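Long-range contacts in nuclear inclusion protein A (Tobacco vein mottling virus, PDB 3MMG), which probably acts as a chymotrypsin-like (3C-type) cysteine protease that cuts the viral polyprotein at specific sequences: residues 28-32 with 44-50; 163-168 with 179-183; 51-55 with 67-72; 74-78 with 189-193. The protein carries 3 engineered substitutions. All coordinates share one frame; numbering follows the deposited sequence.

Contact 1: 28-32 with 44-50; sequences HSERL and NQHLFRR
A chi1 of -174° carries the ring of His-28 out beside its carbonyl carbon, and the chain of Arg-50, stretched out from CG to NE, lays its guanidinium over one face of that imidazole. The two groups lie flat on each other, with centres 4.1 Å apart and planes within 3°. NE of Arg-50 rides toward the rim of the ring, 3.6 Å from CG of His-28. Glu-30, folded at chi2, brings its carboxylate between two donors. NH2 of Arg-49 makes a salt bridge of 2.5 Å to OE2 of Glu-30, and NE2 of His-28 donates to the same oxygen at 3.0 Å, nearly straight. Each donor keeps the carboxylate oxygen in its own plane, yet they reach it from opposite faces of the carboxylate, which would hold the group against rotation. OE1 of Glu-30 accepts a hydrogen bond from water 1 at 2.9 Å; this water also donates to O of Leu-47 and accepts from N of Arg-50.

Strand 28-37 belongs to the antiparallel N-terminal sheet, and 44-50 is the loop with a 3-10 turn that leaves strand 40-43. His-46, in this turn, bonds through ND1 to Asp-81 and lies against Ala-151, consistent with the His-Asp pair of a chymotrypsin-like triad; its NE2 meets a polar side chain of the bound peptide. Arg-49 has a second partner in Glu-217, through NH1.

Further along the strand, CD1 of Leu-32 comes within 3.5 Å of NE2 of His-46, approaching the ring obliquely, and packs 4.1 Å from CB of Leu-47.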
loop_
_atom_site.group_PDB
_atom_site.type_symbol
_atom_site.label_atom_id
_atom_site.label_comp_id
_atom_site.label_asym_id
_atom_site.label_seq_id
_atom_site.Cartn_x
_atom_site.Cartn_y
_atom_site.Cartn_z
ATOM N N HIS A 28 10.577 -5.624 18.066
ATOM C CA HIS A 28 9.509 -5.685 17.055
ATOM C C HIS A 28 9.963 -5.185 15.699
ATOM O O HIS A 28 10.616 -4.150 15.611
ATOM C CB HIS A 28 8.269 -4.896 17.475
ATOM C CG HIS A 28 7.115 -5.064 16.530
ATOM N ND1 HIS A 28 6.195 -6.086 16.652
ATOM C CD2 HIS A 28 6.749 -4.357 15.427
ATOM C CE1 HIS A 28 5.308 -5.996 15.674
ATOM N NE2 HIS A 28 5.621 -4.958 14.917
ATOM N N SER A 29 9.619 -5.922 14.642
ATOM C CA SER A 29 9.894 -5.474 13.274
ATOM C C SER A 29 8.587 -5.474 12.477
ATOM O O SER A 29 7.944 -6.521 12.337
ATOM C CB SER A 29 10.917 -6.408 12.608
ATOM O OG SER A 29 11.186 -6.039 11.261
ATOM N N GLU A 30 8.195 -4.310 11.968
ATOM C CA GLU A 30 7.021 -4.195 11.084
ATOM C C GLU A 30 7.520 -4.422 9.659
ATOM O O GLU A 30 8.376 -3.692 9.205
ATOM C CB GLU A 30 6.415 -2.785 11.204
ATOM C CG GLU A 30 4.923 -2.725 11.146
ATOM C CD GLU A 30 4.316 -3.129 12.462
ATOM O OE1 GLU A 30 4.286 -2.302 13.426
ATOM O OE2 GLU A 30 3.884 -4.291 12.525
ATOM N N ARG A 31 7.036 -5.456 8.975
ATOM C CA ARG A 31 7.482 -5.729 7.597
ATOM C C ARG A 31 6.283 -5.668 6.656
ATOM O O ARG A 31 5.378 -6.497 6.745
ATOM C CB ARG A 31 8.136 -7.100 7.513
ATOM C CG ARG A 31 9.365 -7.255 8.383
ATOM C CD ARG A 31 10.642 -7.223 7.565
ATOM N NE ARG A 31 11.680 -7.963 8.257
ATOM C CZ ARG A 31 12.812 -8.401 7.711
ATOM N NH1 ARG A 31 13.112 -8.162 6.438
ATOM N NH2 ARG A 31 13.661 -9.074 8.463
ATOM N N LEU A 32 6.278 -4.664 5.784
ATOM C CA LEU A 32 5.191 -4.434 4.830
ATOM C C LEU A 32 5.765 -4.173 3.435
ATOM O O LEU A 32 6.989 -4.212 3.235
ATOM C CB LEU A 32 4.320 -3.234 5.278
ATOM C CG LEU A 32 3.728 -3.079 6.684
ATOM C CD1 LEU A 32 2.533 -2.122 6.641
ATOM C CD2 LEU A 32 3.279 -4.379 7.253
ATOM N N ASN A 44 0.951 1.900 3.974
ATOM C CA ASN A 44 -0.129 1.953 4.976
ATOM C C ASN A 44 0.250 2.896 6.118
ATOM O O ASN A 44 1.403 2.913 6.539
ATOM C CB ASN A 44 -0.373 0.582 5.594
ATOM C CG ASN A 44 -0.801 -0.458 4.577
ATOM O OD1 ASN A 44 0.034 -1.175 4.042
ATOM N ND2 ASN A 44 -2.098 -0.509 4.270
ATOM N N GLN A 45 -0.712 3.664 6.644
ATOM C CA GLN A 45 -0.459 4.382 7.927
ATOM C C GLN A 45 0.014 3.467 9.047
ATOM O O GLN A 45 0.879 3.860 9.847
ATOM C CB GLN A 45 -1.691 5.157 8.416
ATOM C CG GLN A 45 -1.956 6.403 7.591
ATOM C CD GLN A 45 -3.125 7.194 8.110
ATOM O OE1 GLN A 45 -3.534 7.011 9.241
ATOM N NE2 GLN A 45 -3.662 8.082 7.287
ATOM N N HIS A 46 -0.496 2.243 9.081
ATOM C CA HIS A 46 -0.171 1.319 10.165
ATOM C C HIS A 46 1.273 0.804 10.182
ATOM O O HIS A 46 1.693 0.157 11.147
ATOM C CB HIS A 46 -1.189 0.189 10.271
ATOM C CG HIS A 46 -0.982 -0.956 9.325
ATOM N ND1 HIS A 46 -1.724 -1.094 8.169
ATOM C CD2 HIS A 46 -0.211 -2.069 9.414
ATOM C CE1 HIS A 46 -1.389 -2.226 7.568
ATOM N NE2 HIS A 46 -0.479 -2.842 8.306
ATOM N N LEU A 47 2.031 1.124 9.134
ATOM C CA LEU A 47 3.478 0.940 9.158
ATOM C C LEU A 47 4.096 1.685 10.347
ATOM O O LEU A 47 5.109 1.250 10.881
ATOM C CB LEU A 47 4.109 1.446 7.853
ATOM C CG LEU A 47 5.641 1.492 7.757
ATOM C CD1 LEU A 47 6.214 0.069 7.812
ATOM C CD2 LEU A 47 5.977 2.189 6.466
ATOM N N PHE A 48 3.480 2.783 10.770
ATOM C CA PHE A 48 4.033 3.604 11.852
ATOM C C PHE A 48 3.234 3.531 13.148
ATOM O O PHE A 48 3.255 4.470 13.955
ATOM C CB PHE A 48 4.196 5.039 11.380
ATOM C CG PHE A 48 5.056 5.156 10.160
ATOM C CD1 PHE A 48 4.501 5.498 8.935
ATOM C CD2 PHE A 48 6.417 4.892 10.235
ATOM C CE1 PHE A 48 5.306 5.590 7.790
ATOM C CE2 PHE A 48 7.229 4.974 9.108
ATOM C CZ PHE A 48 6.679 5.326 7.890
ATOM N N ARG A 49 2.548 2.411 13.347
ATOM C CA ARG A 49 1.862 2.125 14.610
ATOM C C ARG A 49 2.768 2.357 15.810
ATOM O O ARG A 49 2.342 2.932 16.821
ATOM C CB ARG A 49 1.444 0.670 14.642
ATOM C CG ARG A 49 0.194 0.385 13.905
ATOM C CD ARG A 49 -0.194 -1.055 14.125
ATOM N NE ARG A 49 0.781 -2.029 13.634
ATOM C CZ ARG A 49 0.503 -3.324 13.498
ATOM N NH1 ARG A 49 -0.702 -3.769 13.814
ATOM N NH2 ARG A 49 1.413 -4.175 13.058
ATOM N N ARG A 50 4.005 1.876 15.699
ATOM C CA ARG A 50 5.008 2.054 16.735
ATOM C C ARG A 50 5.898 3.229 16.365
ATOM O O ARG A 50 6.432 3.296 15.253
ATOM C CB ARG A 50 5.852 0.793 16.904
ATOM C CG ARG A 50 5.053 -0.463 17.149
ATOM C CD ARG A 50 5.906 -1.520 17.840
ATOM N NE ARG A 50 5.099 -2.650 18.298
ATOM C CZ ARG A 50 5.348 -3.361 19.395
ATOM N NH1 ARG A 50 6.386 -3.072 20.176
ATOM N NH2 ARG A 50 4.546 -4.367 19.720
HETATM O O HOH W 1 5.315 0.417 13.491
#

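Contact 2: 163-168 with 179-183; sequences ILGIHS and FVEFP
Ile-166 and Val-180 form the apolar centre, lying side by side and pointing the same way, with CG1 of Ile-166 3.6 Å from CG1 of Val-180. Chi1 of 52° leaves CG1 of Ile-166 between the main-chain N and carbonyl carbon, directed at its neighbour. The other branch turns to Phe-182: CG2 of Ile-166 is 4.0 Å from CZ, and CG2 of Ile-163 is 3.7 Å from CE1, both oblique to the ring. The edge of Phe-182 is set against the peptide of Leu-164 and Gly-165. On the other face of the sheet the ring of Phe-179 covers bare backbone, its CD1 3.7 Å from CA of Gly-165, an approach that the lack of a side chain there permits.

The backbone binds this core. Ile-166 and Val-180 are a hydrogen-bonded antiparallel pair, with Val-180 N at 2.9 Å from Ile-166 O and Ile-166 N at 3.0 Å from Val-180 O. Beyond them, N of Phe-182 donates to O of Leu-164 at 3.0 Å. Leu-164 and Gly-165 together face Leu-155 in a classic beta bulge.

At the polar edge Ser-168 OG bonds to Asp-81 and Glu-181 to Trp-140 and Arg-80. NE2 of His-167 is hydrogen-bonded to a polar side chain of the bound peptide, consistent with the S1 pocket of 3C-type proteases. The hairpin forms two adjacent strands of the six-stranded barrel, with 154-157 next to 163-171 and 139-142 next to 177-181, while Phe-182 meets Phe-186 of helix 186-192.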
loop_
_atom_site.group_PDB
_atom_site.type_symbol
_atom_site.label_atom_id
_atom_site.label_comp_id
_atom_site.label_asym_id
_atom_site.label_seq_id
_atom_site.Cartn_x
_atom_site.Cartn_y
_atom_site.Cartn_z
ATOM N N ILE A 163 -3.816 1.088 -10.387
ATOM C CA ILE A 163 -3.726 0.658 -8.988
ATOM C C ILE A 163 -4.936 1.225 -8.255
ATOM O O ILE A 163 -5.161 2.443 -8.300
ATOM C CB ILE A 163 -2.427 1.155 -8.349
ATOM C CG1 ILE A 163 -1.205 0.621 -9.149
ATOM C CG2 ILE A 163 -2.368 0.779 -6.855
ATOM C CD1 ILE A 163 0.111 1.188 -8.674
ATOM N N LEU A 164 -5.697 0.354 -7.576
ATOM C CA LEU A 164 -6.971 0.774 -6.951
ATOM C C LEU A 164 -6.847 0.917 -5.440
ATOM O O LEU A 164 -7.680 1.558 -4.805
ATOM C CB LEU A 164 -8.084 -0.214 -7.250
ATOM C CG LEU A 164 -8.372 -0.517 -8.720
ATOM C CD1 LEU A 164 -9.640 -1.370 -8.811
ATOM C CD2 LEU A 164 -8.454 0.733 -9.590
ATOM N N GLY A 165 -5.807 0.309 -4.871
ATOM C CA GLY A 165 -5.724 0.289 -3.409
ATOM C C GLY A 165 -4.491 -0.477 -3.000
ATOM O O GLY A 165 -3.751 -0.985 -3.850
ATOM N N ILE A 166 -4.284 -0.574 -1.697
ATOM C CA ILE A 166 -3.222 -1.417 -1.147
ATOM C C ILE A 166 -3.769 -2.296 -0.033
ATOM O O ILE A 166 -4.717 -1.906 0.671
ATOM C CB ILE A 166 -2.018 -0.589 -0.628
ATOM C CG1 ILE A 166 -2.459 0.506 0.348
ATOM C CG2 ILE A 166 -1.245 -0.020 -1.829
ATOM C CD1 ILE A 166 -1.294 1.172 1.121
ATOM N N HIS A 167 -3.207 -3.495 0.100
ATOM C CA HIS A 167 -3.765 -4.430 1.085
ATOM C C HIS A 167 -3.649 -3.868 2.517
ATOM O O HIS A 167 -2.680 -3.195 2.813
ATOM C CB HIS A 167 -3.118 -5.808 0.975
ATOM C CG HIS A 167 -3.657 -6.767 1.992
ATOM N ND1 HIS A 167 -4.986 -7.144 2.013
ATOM C CD2 HIS A 167 -3.056 -7.427 3.010
ATOM C CE1 HIS A 167 -5.181 -7.993 3.010
ATOM N NE2 HIS A 167 -4.027 -8.165 3.645
ATOM N N SER A 168 -4.624 -4.151 3.398
ATOM C CA SER A 168 -4.618 -3.537 4.725
ATOM C C SER A 168 -4.989 -4.466 5.893
ATOM O O SER A 168 -4.207 -4.611 6.814
ATOM C CB SER A 168 -5.513 -2.285 4.745
ATOM O OG SER A 168 -5.568 -1.717 6.053
ATOM N N PHE A 179 -8.736 -4.378 1.358
ATOM C CA PHE A 179 -7.771 -3.393 0.937
ATOM C C PHE A 179 -8.313 -1.990 1.142
ATOM O O PHE A 179 -9.533 -1.808 1.298
ATOM C CB PHE A 179 -7.307 -3.627 -0.507
ATOM C CG PHE A 179 -8.302 -3.278 -1.586
ATOM C CD1 PHE A 179 -8.358 -1.970 -2.120
ATOM C CD2 PHE A 179 -9.116 -4.278 -2.152
ATOM C CE1 PHE A 179 -9.217 -1.671 -3.182
ATOM C CE2 PHE A 179 -9.969 -3.986 -3.240
ATOM C CZ PHE A 179 -10.031 -2.683 -3.739
ATOM N N VAL A 180 -7.412 -1.008 1.147
ATOM C CA VAL A 180 -7.833 0.405 1.309
ATOM C C VAL A 180 -7.680 1.069 -0.046
ATOM O O VAL A 180 -6.626 0.945 -0.662
ATOM C CB VAL A 180 -7.014 1.192 2.385
ATOM C CG1 VAL A 180 -5.480 0.974 2.199
ATOM C CG2 VAL A 180 -7.391 2.694 2.394
ATOM N N GLU A 181 -8.729 1.767 -0.495
ATOM C CA GLU A 181 -8.739 2.367 -1.823
ATOM C C GLU A 181 -8.002 3.687 -1.851
ATOM O O GLU A 181 -8.016 4.428 -0.872
ATOM C CB GLU A 181 -10.188 2.600 -2.289
ATOM C CG GLU A 181 -10.959 3.558 -1.383
ATOM C CD GLU A 181 -12.097 4.281 -2.077
ATOM O OE1 GLU A 181 -13.008 3.627 -2.595
ATOM O OE2 GLU A 181 -12.078 5.524 -2.080
ATOM N N PHE A 182 -7.380 3.982 -2.992
ATOM C CA PHE A 182 -6.920 5.338 -3.278
ATOM C C PHE A 182 -8.107 6.247 -3.503
ATOM O O PHE A 182 -9.139 5.798 -4.012
ATOM C CB PHE A 182 -5.963 5.346 -4.484
ATOM C CG PHE A 182 -4.636 4.766 -4.127
ATOM C CD1 PHE A 182 -4.382 3.411 -4.335
ATOM C CD2 PHE A 182 -3.708 5.527 -3.432
ATOM C CE1 PHE A 182 -3.192 2.836 -3.924
ATOM C CE2 PHE A 182 -2.492 4.953 -3.001
ATOM C CZ PHE A 182 -2.244 3.605 -3.240
ATOM N N PRO A 183 -7.972 7.520 -3.119
ATOM C CA PRO A 183 -8.999 8.511 -3.392
ATOM C C PRO A 183 -8.909 9.056 -4.826
ATOM O O PRO A 183 -7.943 8.795 -5.549
ATOM C CB PRO A 183 -8.655 9.619 -2.399
ATOM C CG PRO A 183 -7.160 9.582 -2.343
ATOM C CD PRO A 183 -6.855 8.095 -2.340
#

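Contact 3: 51-55 with 67-72; sequences NNGEL and ANSTQL. Engineered in segment 67-72: Ala-67 (natural residue Lys).
Asn-51 and Thr-70 touch first, the amide OD1 of Asn-51 lying 3.4 Å from the methyl CG2 of Thr-70, with the two side chains roughly perpendicular. At Asn-52 the backbone takes a left-handed conformation, and its own OD1 comes to 3.1 Å from that same methyl. Thr-70 is held in place from its own segment: OD1 of Asn-68 accepts from Thr-70 N at 3.2 Å and from Thr-70 OG1 at 2.8 Å, both donors on one face of the amide. A chi1 of -164° in Asn-68 carries its amide to that position.

Gly-53 contributes its carbonyl O, which accepts from N of Ser-69 at 3.1 Å. Glu-54 and Asn-68 form an antiparallel non-hydrogen-bonded pair, and the CA-H of Glu-54 points at O of Ala-67. Leu-55 then donates through N to O of Ala-67 at 2.8 Å; the return bond from Ala-67 N to Leu-55 O is weak, and water 2 sits beside it, donating to Leu-55 O. Ala-67 is an engineered residue. Leu-55, buried, meets Leu-72, with CD2 of Leu-55 4.0 Å from CD1 of Leu-72.

This is the open end of the beta hairpin formed by strands 54-59 and 62-68, the latter outermost in the N-terminal sheet, where an Asx turn at Asn-68 leads the chain into the 3-10 segment 69-71.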
loop_
_atom_site.group_PDB
_atom_site.type_symbol
_atom_site.label_atom_id
_atom_site.label_comp_id
_atom_site.label_asym_id
_atom_site.label_seq_id
_atom_site.Cartn_x
_atom_site.Cartn_y
_atom_site.Cartn_z
ATOM N N ASN A 51 6.060 4.148 17.312
ATOM C CA ASN A 51 6.915 5.315 17.119
ATOM C C ASN A 51 8.418 4.993 17.085
ATOM O O ASN A 51 8.877 4.025 17.717
ATOM C CB ASN A 51 6.628 6.359 18.208
ATOM C CG ASN A 51 7.220 7.715 17.875
ATOM O OD1 ASN A 51 7.044 8.225 16.764
ATOM N ND2 ASN A 51 7.937 8.304 18.837
ATOM N N ASN A 52 9.169 5.809 16.332
ATOM C CA ASN A 52 10.647 5.787 16.331
ATOM C C ASN A 52 11.307 4.486 15.865
ATOM O O ASN A 52 12.369 4.096 16.379
ATOM C CB ASN A 52 11.210 6.174 17.721
ATOM C CG ASN A 52 11.231 7.682 17.960
ATOM O OD1 ASN A 52 10.367 8.418 17.475
ATOM N ND2 ASN A 52 12.219 8.146 18.729
ATOM N N GLY A 53 10.699 3.803 14.905
ATOM C CA GLY A 53 11.380 2.661 14.300
ATOM C C GLY A 53 12.392 3.154 13.278
ATOM O O GLY A 53 12.210 4.244 12.710
ATOM N N GLU A 54 13.439 2.362 13.038
ATOM C CA GLU A 54 14.388 2.632 11.947
ATOM C C GLU A 54 13.859 1.984 10.681
ATOM O O GLU A 54 13.618 0.776 10.655
ATOM C CB GLU A 54 15.776 2.061 12.238
ATOM C CG GLU A 54 16.453 2.630 13.458
ATOM C CD GLU A 54 17.942 2.281 13.536
ATOM O OE1 GLU A 54 18.385 1.249 12.954
ATOM O OE2 GLU A 54 18.671 3.050 14.207
ATOM N N LEU A 55 13.706 2.791 9.638
ATOM C CA LEU A 55 13.020 2.353 8.425
ATOM C C LEU A 55 14.046 1.999 7.359
ATOM O O LEU A 55 14.947 2.794 7.077
ATOM C CB LEU A 55 12.129 3.480 7.918
ATOM C CG LEU A 55 11.343 3.220 6.629
ATOM C CD1 LEU A 55 10.299 2.112 6.824
ATOM C CD2 LEU A 55 10.668 4.533 6.202
ATOM N N ALA A 67 16.954 5.048 8.446
ATOM C CA ALA A 67 16.998 5.084 9.909
ATOM C C ALA A 67 15.729 5.686 10.500
ATOM O O ALA A 67 14.631 5.403 10.022
ATOM C CB ALA A 67 18.257 5.767 10.427
ATOM N N ASN A 68 15.879 6.524 11.525
ATOM C CA ASN A 68 14.742 6.995 12.306
ATOM C C ASN A 68 13.669 7.685 11.457
ATOM O O ASN A 68 13.905 8.760 10.907
ATOM C CB ASN A 68 15.273 7.934 13.396
ATOM C CG ASN A 68 14.286 8.194 14.497
ATOM O OD1 ASN A 68 13.073 8.214 14.290
ATOM N ND2 ASN A 68 14.814 8.420 15.695
ATOM N N SER A 69 12.484 7.061 11.354
ATOM C CA SER A 69 11.416 7.551 10.466
ATOM C C SER A 69 10.786 8.903 10.868
ATOM O O SER A 69 10.213 9.614 10.026
ATOM C CB SER A 69 10.318 6.494 10.350
ATOM O OG SER A 69 9.360 6.704 11.365
ATOM N N THR A 70 10.922 9.282 12.141
ATOM C CA THR A 70 10.312 10.537 12.614
ATOM C C THR A 70 10.906 11.812 11.998
ATOM O O THR A 70 10.341 12.897 12.120
ATOM C CB THR A 70 10.288 10.629 14.166
ATOM O OG1 THR A 70 11.613 10.552 14.687
ATOM C CG2 THR A 70 9.463 9.512 14.767
ATOM N N GLN A 71 12.050 11.689 11.331
ATOM C CA GLN A 71 12.654 12.837 10.662
ATOM C C GLN A 71 12.061 13.103 9.291
ATOM O O GLN A 71 12.364 14.121 8.670
ATOM C CB GLN A 71 14.170 12.640 10.520
ATOM C CG GLN A 71 14.561 11.516 9.554
ATOM C CD GLN A 71 16.047 11.321 9.496
ATOM O OE1 GLN A 71 16.751 12.063 8.820
ATOM N NE2 GLN A 71 16.533 10.323 10.202
ATOM N N LEU A 72 11.242 12.172 8.799
ATOM C CA LEU A 72 10.757 12.263 7.426
ATOM C C LEU A 72 9.482 13.075 7.315
ATOM O O LEU A 72 8.645 13.006 8.192
ATOM C CB LEU A 72 10.511 10.865 6.872
ATOM C CG LEU A 72 11.676 9.855 6.909
ATOM C CD1 LEU A 72 11.160 8.438 6.663
ATOM C CD2 LEU A 72 12.737 10.216 5.888
HETATM O O HOH W 2 17.289 2.032 8.626
#

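Contact 4: 74-78 with 189-193; sequences MKPVE and TYLDA
Lys-75 and Tyr-190 carry the polar part of the contact. The lysine chain leaves the strand extended, then bends at chi3 (-76°), taking NZ past the tyrosine to the carbonyls. NZ of Lys-75 has O of Asp-195 as its main outside acceptor and also donates to O of Tyr-190 and O of Ala-193, each at 3.0 Å and from above the carbonyl plane. Trp-197 supplies a cation-pi contact.

Water adds two bridges. Water 3 lies 2.9 Å from NZ of Lys-75 and donates to O of Thr-189; water 4 is 3.0 Å from N of Glu-78 and 2.7 Å from OH of Tyr-190.

The ammonium sits at the C-terminal end of helix 186-192, where the helix dipole would be expected to welcome a positive charge. That helix, which follows the last barrel strand, packs back on edge strand 74-76 of the N-terminal sheet in the chymotrypsin-like fold.

Apolar contacts involve Val-77: CG2 makes a CH-pi contact over one face of the Tyr-190 ring, 4.1 Å from the centroid and 17° off the normal, while CG1 of Val-77 reaches CZ of Tyr-190 at 3.9 Å. O of Pro-76 lies at the ring edge.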
loop_
_atom_site.group_PDB
_atom_site.type_symbol
_atom_site.label_atom_id
_atom_site.label_comp_id
_atom_site.label_asym_id
_atom_site.label_seq_id
_atom_site.Cartn_x
_atom_site.Cartn_y
_atom_site.Cartn_z
ATOM N N MET A 74 5.885 13.637 5.975
ATOM C CA MET A 74 4.819 12.696 5.602
ATOM C C MET A 74 3.519 13.435 5.313
ATOM O O MET A 74 3.333 14.574 5.755
ATOM C CB MET A 74 4.628 11.665 6.706
ATOM C CG MET A 74 5.846 10.730 6.901
ATOM S SD MET A 74 5.543 9.448 8.098
ATOM C CE MET A 74 7.237 8.846 8.271
ATOM N N LYS A 75 2.645 12.802 4.527
ATOM C CA LYS A 75 1.338 13.367 4.186
ATOM C C LYS A 75 0.317 12.233 4.294
ATOM O O LYS A 75 0.269 11.360 3.414
ATOM C CB LYS A 75 1.353 13.934 2.764
ATOM C CG LYS A 75 0.137 14.781 2.404
ATOM C CD LYS A 75 0.205 15.267 0.963
ATOM C CE LYS A 75 1.198 16.412 0.775
ATOM N NZ LYS A 75 1.136 16.965 -0.638
ATOM N N PRO A 76 -0.460 12.201 5.394
ATOM C CA PRO A 76 -1.493 11.168 5.487
ATOM C C PRO A 76 -2.658 11.443 4.537
ATOM O O PRO A 76 -2.978 12.601 4.250
ATOM C CB PRO A 76 -1.963 11.272 6.947
ATOM C CG PRO A 76 -1.764 12.736 7.286
ATOM C CD PRO A 76 -0.434 13.065 6.599
ATOM N N VAL A 77 -3.280 10.382 4.029
ATOM C CA VAL A 77 -4.577 10.541 3.373
ATOM C C VAL A 77 -5.552 10.410 4.543
ATOM O O VAL A 77 -5.850 9.315 4.967
ATOM C CB VAL A 77 -4.852 9.407 2.342
ATOM C CG1 VAL A 77 -6.202 9.641 1.650
ATOM C CG2 VAL A 77 -3.718 9.301 1.287
ATOM N N GLU A 78 -5.989 11.533 5.117
ATOM C CA GLU A 78 -6.704 11.471 6.385
ATOM C C GLU A 78 -8.011 10.664 6.270
ATOM O O GLU A 78 -8.748 10.805 5.292
ATOM C CB GLU A 78 -6.965 12.888 6.939
ATOM C CG GLU A 78 -5.692 13.631 7.394
ATOM C CD GLU A 78 -5.068 13.130 8.722
ATOM O OE1 GLU A 78 -5.397 12.026 9.225
ATOM O OE2 GLU A 78 -4.202 13.853 9.260
ATOM N N THR A 189 -3.416 15.534 -6.028
ATOM C CA THR A 189 -3.693 16.055 -4.687
ATOM C C THR A 189 -2.607 15.777 -3.653
ATOM O O THR A 189 -2.321 16.638 -2.813
ATOM C CB THR A 189 -5.038 15.510 -4.151
ATOM O OG1 THR A 189 -6.054 15.730 -5.129
ATOM C CG2 THR A 189 -5.440 16.181 -2.833
ATOM N N TYR A 190 -2.018 14.586 -3.692
ATOM C CA TYR A 190 -1.105 14.165 -2.636
ATOM C C TYR A 190 0.368 14.149 -3.069
ATOM O O TYR A 190 1.261 14.397 -2.255
ATOM C CB TYR A 190 -1.523 12.814 -2.049
ATOM C CG TYR A 190 -2.799 12.900 -1.244
ATOM C CD1 TYR A 190 -4.052 12.800 -1.868
ATOM C CD2 TYR A 190 -2.753 13.126 0.133
ATOM C CE1 TYR A 190 -5.228 12.908 -1.132
ATOM C CE2 TYR A 190 -3.907 13.235 0.872
ATOM C CZ TYR A 190 -5.145 13.124 0.243
ATOM O OH TYR A 190 -6.291 13.241 1.014
ATOM N N LEU A 191 0.625 13.881 -4.343
ATOM C CA LEU A 191 2.013 13.781 -4.792
ATOM C C LEU A 191 2.500 15.067 -5.458
ATOM O O LEU A 191 3.581 15.559 -5.129
ATOM C CB LEU A 191 2.235 12.555 -5.694
ATOM C CG LEU A 191 1.661 11.226 -5.161
ATOM C CD1 LEU A 191 2.024 10.039 -6.040
ATOM C CD2 LEU A 191 2.137 10.998 -3.743
ATOM N N ASP A 192 1.715 15.605 -6.382
ATOM C CA ASP A 192 2.135 16.772 -7.164
ATOM C C ASP A 192 2.082 18.029 -6.302
ATOM O O ASP A 192 2.838 18.980 -6.532
ATOM C CB ASP A 192 1.257 16.949 -8.411
ATOM C CG ASP A 192 1.495 15.871 -9.475
ATOM O OD1 ASP A 192 2.495 15.134 -9.393
ATOM O OD2 ASP A 192 0.674 15.754 -10.414
ATOM N N ALA A 193 1.208 18.016 -5.297
ATOM C CA ALA A 193 0.950 19.185 -4.455
ATOM C C ALA A 193 2.103 19.517 -3.513
ATOM O O ALA A 193 2.540 18.674 -2.715
ATOM C CB ALA A 193 -0.340 19.002 -3.674
HETATM O O HOH W 3 -1.598 18.008 -0.683
HETATM O O HOH W 4 -6.176 14.118 3.553
#

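Overall arrangement
Contact 2 is wholly buried in the barrel and mostly apolar and backbone-bonded, whereas contact 3, its centre about 18 Å from the centre of the chain, is a partly exposed hairpin end rich in amides. Contact 1, largely buried, relies on charged and stacked side chains beside the bound peptide, and contact 4 on a lysine gripping carbonyls at and just beyond the end of a helix. Contacts 1, 3 and 4 all reach the N-terminal sheet: Phe-48 of contact 1 touches Ser-69 of contact 3 and Met-74 of contact 4. Asn-44 and His-167 probably hydrogen-bond where contacts 1 and 2 meet, and Pro-183 links contact 2 to contact 4 through Tyr-190. Contacts 2 and 3 do not touch.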